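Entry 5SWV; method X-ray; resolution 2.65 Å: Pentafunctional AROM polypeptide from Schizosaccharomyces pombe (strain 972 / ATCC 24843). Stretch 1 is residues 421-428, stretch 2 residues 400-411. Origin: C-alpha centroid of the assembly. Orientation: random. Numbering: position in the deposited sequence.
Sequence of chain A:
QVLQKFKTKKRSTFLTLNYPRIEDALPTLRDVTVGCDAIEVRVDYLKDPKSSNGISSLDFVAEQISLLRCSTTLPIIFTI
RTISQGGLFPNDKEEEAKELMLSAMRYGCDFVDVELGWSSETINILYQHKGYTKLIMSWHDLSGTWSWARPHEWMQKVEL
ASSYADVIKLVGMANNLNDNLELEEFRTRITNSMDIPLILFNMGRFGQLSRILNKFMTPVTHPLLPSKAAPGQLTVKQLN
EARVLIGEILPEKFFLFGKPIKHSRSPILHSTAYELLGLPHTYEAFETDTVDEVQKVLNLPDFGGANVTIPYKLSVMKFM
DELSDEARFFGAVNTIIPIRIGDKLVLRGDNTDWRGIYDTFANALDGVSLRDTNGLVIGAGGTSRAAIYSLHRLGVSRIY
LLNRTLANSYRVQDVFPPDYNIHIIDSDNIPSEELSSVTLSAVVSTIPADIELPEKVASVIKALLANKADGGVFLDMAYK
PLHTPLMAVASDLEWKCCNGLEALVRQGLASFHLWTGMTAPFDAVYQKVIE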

# COMPACT_ATOMS: atom_id res chain seq x y z
N ASN A 421 -3.69 24.92 10.83
CA ASN A 421 -4.62 24.45 11.83
C ASN A 421 -4.02 24.16 13.18
O ASN A 421 -4.65 23.49 13.99
CB ASN A 421 -5.37 23.21 11.35
CG ASN A 421 -6.00 23.40 9.99
OD1 ASN A 421 -6.48 24.48 9.67
ND2 ASN A 421 -6.02 22.34 9.18
N ILE A 422 -2.83 24.69 13.45
CA ILE A 422 -2.19 24.46 14.74
C ILE A 422 -2.75 25.46 15.74
O ILE A 422 -2.78 26.64 15.45
CB ILE A 422 -0.66 24.59 14.67
CG1 ILE A 422 -0.10 23.60 13.64
CG2 ILE A 422 -0.03 24.31 16.03
CD1 ILE A 422 1.36 23.79 13.32
N HIS A 423 -3.20 24.97 16.89
CA HIS A 423 -3.70 25.80 17.99
C HIS A 423 -2.94 25.46 19.25
O HIS A 423 -3.12 24.39 19.81
CB HIS A 423 -5.19 25.57 18.19
CG HIS A 423 -6.00 25.94 16.99
ND1 HIS A 423 -6.22 27.25 16.62
CD2 HIS A 423 -6.57 25.18 16.03
CE1 HIS A 423 -6.92 27.28 15.50
NE2 HIS A 423 -7.15 26.04 15.12
N ILE A 424 -2.07 26.37 19.68
CA ILE A 424 -1.21 26.14 20.84
C ILE A 424 -2.04 26.30 22.12
O ILE A 424 -2.92 27.13 22.20
CB ILE A 424 -0.01 27.12 20.84
CG1 ILE A 424 0.92 26.81 19.65
CG2 ILE A 424 0.77 27.05 22.15
CD1 ILE A 424 1.86 27.93 19.29
N ILE A 425 -1.74 25.45 23.11
CA ILE A 425 -2.34 25.50 24.43
C ILE A 425 -1.25 25.87 25.42
O ILE A 425 -0.23 25.18 25.48
CB ILE A 425 -2.89 24.13 24.84
CG1 ILE A 425 -4.04 23.72 23.91
CG2 ILE A 425 -3.35 24.13 26.30
CD1 ILE A 425 -4.46 22.28 24.07
N ASP A 426 -1.47 26.93 26.19
CA ASP A 426 -0.55 27.40 27.22
C ASP A 426 -0.94 26.73 28.53
O ASP A 426 -2.03 26.97 29.07
CB ASP A 426 -0.64 28.93 27.37
CG ASP A 426 0.42 29.53 28.33
OD1 ASP A 426 1.29 28.81 28.87
OD2 ASP A 426 0.34 30.75 28.57
N SER A 427 -0.05 25.90 29.04
CA SER A 427 -0.30 25.19 30.29
C SER A 427 -0.32 26.12 31.52
O SER A 427 -0.80 25.70 32.57
CB SER A 427 0.71 24.05 30.47
OG SER A 427 2.02 24.42 30.09
N ASP A 428 0.19 27.35 31.40
CA ASP A 428 0.07 28.32 32.50
C ASP A 428 -1.29 28.97 32.44
O ASP A 428 -2.14 28.72 33.29
CB ASP A 428 1.18 29.37 32.47
CG ASP A 428 2.55 28.75 32.50
OD1 ASP A 428 2.77 27.75 33.22
OD2 ASP A 428 3.42 29.27 31.77
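Stretch 2 400-411: YLLNRTLANSYR

The apolar centre of the contact is Ile 424, which has the largest covered area of any residue in either stretch. Its rotamer (chi1 m, chi2 t) carries the end of the side chain nearer to stretch 2, where helix 406-411 passes over the strand. Ile 424 CD1 lies 3.6 Å from Tyr 410 CD1; the same CD1 is 3.9 Å from the centroid of that ring and 24° off its normal, a CH-pi contact over one face. Ile 424 CG2 packs 3.9 Å from Leu 406 CD2 and 3.6 Å from Ser 409 CB, and Ile 424 CG1 is 4.3 Å from Leu 401 CD2.

The other face of the sheet carries Ile 425, His 423, Tyr 400 and Leu 402. Ile 425 CD1 approaches Tyr 400 CD2 at 3.8 Å, and Ile 425 CG2 approaches Leu 402 CD1 at 3.9 Å. The rings of His 423 and Tyr 400 are oblique, with centroids 5.7 Å apart and planes at 39°.

Stretch 2 is extended from Tyr 400, then turns through Arg 404 and Thr 405 into a helix. Its strand runs parallel to that of stretch 1, with axes 4.6 Å apart at closest and a signed crossing angle of -32°; the helix returns nearly antiparallel, at 169° and 8.8 Å. Register follows from CA-CA distances of 4.8 Å for His 423 and Tyr 400 and 4.7 Å for Ile 424 and Leu 401. Leu 401 is bonded through both its N and its O, which belong to successive peptide groups: its N donates to His 423 O (3.0 Å, 149°), and its O accepts from Ile 425 N (2.9 Å, 163°).

At the polar edge, Ser 427, chi1 p, points toward stretch 2, and its OG donates to Asn 403 O at 2.9 Å, joining the two stretches beyond the ladder.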

# COMPACT_ATOMS: atom_id res chain seq x y z
N TYR A 400 -4.36 20.59 18.13
CA TYR A 400 -3.94 21.20 19.40
C TYR A 400 -2.53 20.77 19.76
O TYR A 400 -2.14 19.61 19.54
CB TYR A 400 -4.95 20.89 20.52
CG TYR A 400 -6.24 21.66 20.32
CD1 TYR A 400 -7.27 21.14 19.54
CD2 TYR A 400 -6.40 22.94 20.85
CE1 TYR A 400 -8.44 21.86 19.31
CE2 TYR A 400 -7.56 23.67 20.63
CZ TYR A 400 -8.59 23.12 19.85
OH TYR A 400 -9.75 23.84 19.62
N LEU A 401 -1.75 21.71 20.30
CA LEU A 401 -0.34 21.49 20.60
C LEU A 401 -0.01 21.89 22.03
O LEU A 401 -0.21 23.04 22.41
CB LEU A 401 0.51 22.28 19.63
CG LEU A 401 2.03 22.18 19.77
CD1 LEU A 401 2.53 20.74 19.69
CD2 LEU A 401 2.72 23.02 18.71
N LEU A 402 0.52 20.95 22.81
CA LEU A 402 0.66 21.12 24.25
C LEU A 402 2.07 20.84 24.71
O LEU A 402 2.64 19.78 24.40
CB LEU A 402 -0.30 20.18 24.96
CG LEU A 402 -0.23 20.15 26.49
CD1 LEU A 402 -0.54 21.51 27.13
CD2 LEU A 402 -1.18 19.09 27.02
N ASN A 403 2.62 21.77 25.49
CA ASN A 403 3.98 21.70 26.01
C ASN A 403 4.17 22.37 27.36
O ASN A 403 3.28 23.05 27.87
CB ASN A 403 4.93 22.33 25.00
CG ASN A 403 5.18 21.44 23.81
OD1 ASN A 403 5.78 20.39 23.94
ND2 ASN A 403 4.67 21.84 22.65
N ARG A 404 5.34 22.14 27.94
CA ARG A 404 5.75 22.78 29.19
C ARG A 404 5.82 24.28 29.03
O ARG A 404 5.43 24.99 29.93
CB ARG A 404 7.11 22.25 29.67
CG ARG A 404 7.09 20.82 30.19
CD ARG A 404 8.46 20.19 30.06
NE ARG A 404 8.56 18.87 30.71
CZ ARG A 404 8.70 18.67 32.03
NH1 ARG A 404 8.75 19.70 32.87
NH2 ARG A 404 8.80 17.43 32.51
N THR A 405 6.31 24.76 27.89
CA THR A 405 6.41 26.20 27.62
C THR A 405 5.85 26.59 26.26
O THR A 405 5.78 25.77 25.33
CB THR A 405 7.88 26.72 27.76
OG1 THR A 405 8.68 26.33 26.63
CG2 THR A 405 8.53 26.21 29.07
N LEU A 406 5.48 27.85 26.15
CA LEU A 406 5.01 28.42 24.90
C LEU A 406 6.09 28.46 23.84
O LEU A 406 5.81 28.16 22.68
CB LEU A 406 4.50 29.85 25.12
CG LEU A 406 3.18 30.00 25.87
CD1 LEU A 406 2.94 31.46 26.24
CD2 LEU A 406 2.03 29.45 25.02
N ALA A 407 7.31 28.83 24.23
CA ALA A 407 8.42 28.94 23.27
C ALA A 407 8.68 27.62 22.52
O ALA A 407 8.99 27.64 21.33
CB ALA A 407 9.69 29.41 23.97
N ASN A 408 8.56 26.51 23.23
CA ASN A 408 8.65 25.18 22.63
C ASN A 408 7.60 25.00 21.53
O ASN A 408 7.94 24.65 20.41
CB ASN A 408 8.51 24.08 23.69
CG ASN A 408 9.84 23.71 24.35
OD1 ASN A 408 10.80 23.34 23.67
ND2 ASN A 408 9.89 23.78 25.67
N SER A 409 6.33 25.25 21.86
CA SER A 409 5.23 25.09 20.91
C SER A 409 5.37 26.03 19.72
O SER A 409 5.10 25.64 18.58
CB SER A 409 3.88 25.33 21.57
OG SER A 409 3.69 24.48 22.68
N TYR A 410 5.81 27.26 19.99
CA TYR A 410 6.04 28.24 18.92
C TYR A 410 7.13 27.83 17.95
O TYR A 410 6.98 28.02 16.76
CB TYR A 410 6.33 29.64 19.50
CG TYR A 410 5.08 30.43 19.83
CD1 TYR A 410 4.14 30.71 18.83
CD2 TYR A 410 4.82 30.90 21.13
CE1 TYR A 410 2.99 31.41 19.10
CE2 TYR A 410 3.66 31.61 21.41
CZ TYR A 410 2.75 31.86 20.38
OH TYR A 410 1.59 32.55 20.60
N ARG A 411 8.21 27.24 18.44
CA ARG A 411 9.27 26.78 17.56
C ARG A 411 8.74 25.76 16.52
O ARG A 411 9.08 25.80 15.32
CB ARG A 411 10.39 26.17 18.40
CG ARG A 411 11.65 25.87 17.60
CD ARG A 411 12.25 24.53 17.97
NE ARG A 411 12.67 24.58 19.37
CZ ARG A 411 12.23 23.80 20.36
NH1 ARG A 411 11.33 22.82 20.16
NH2 ARG A 411 12.72 24.00 21.58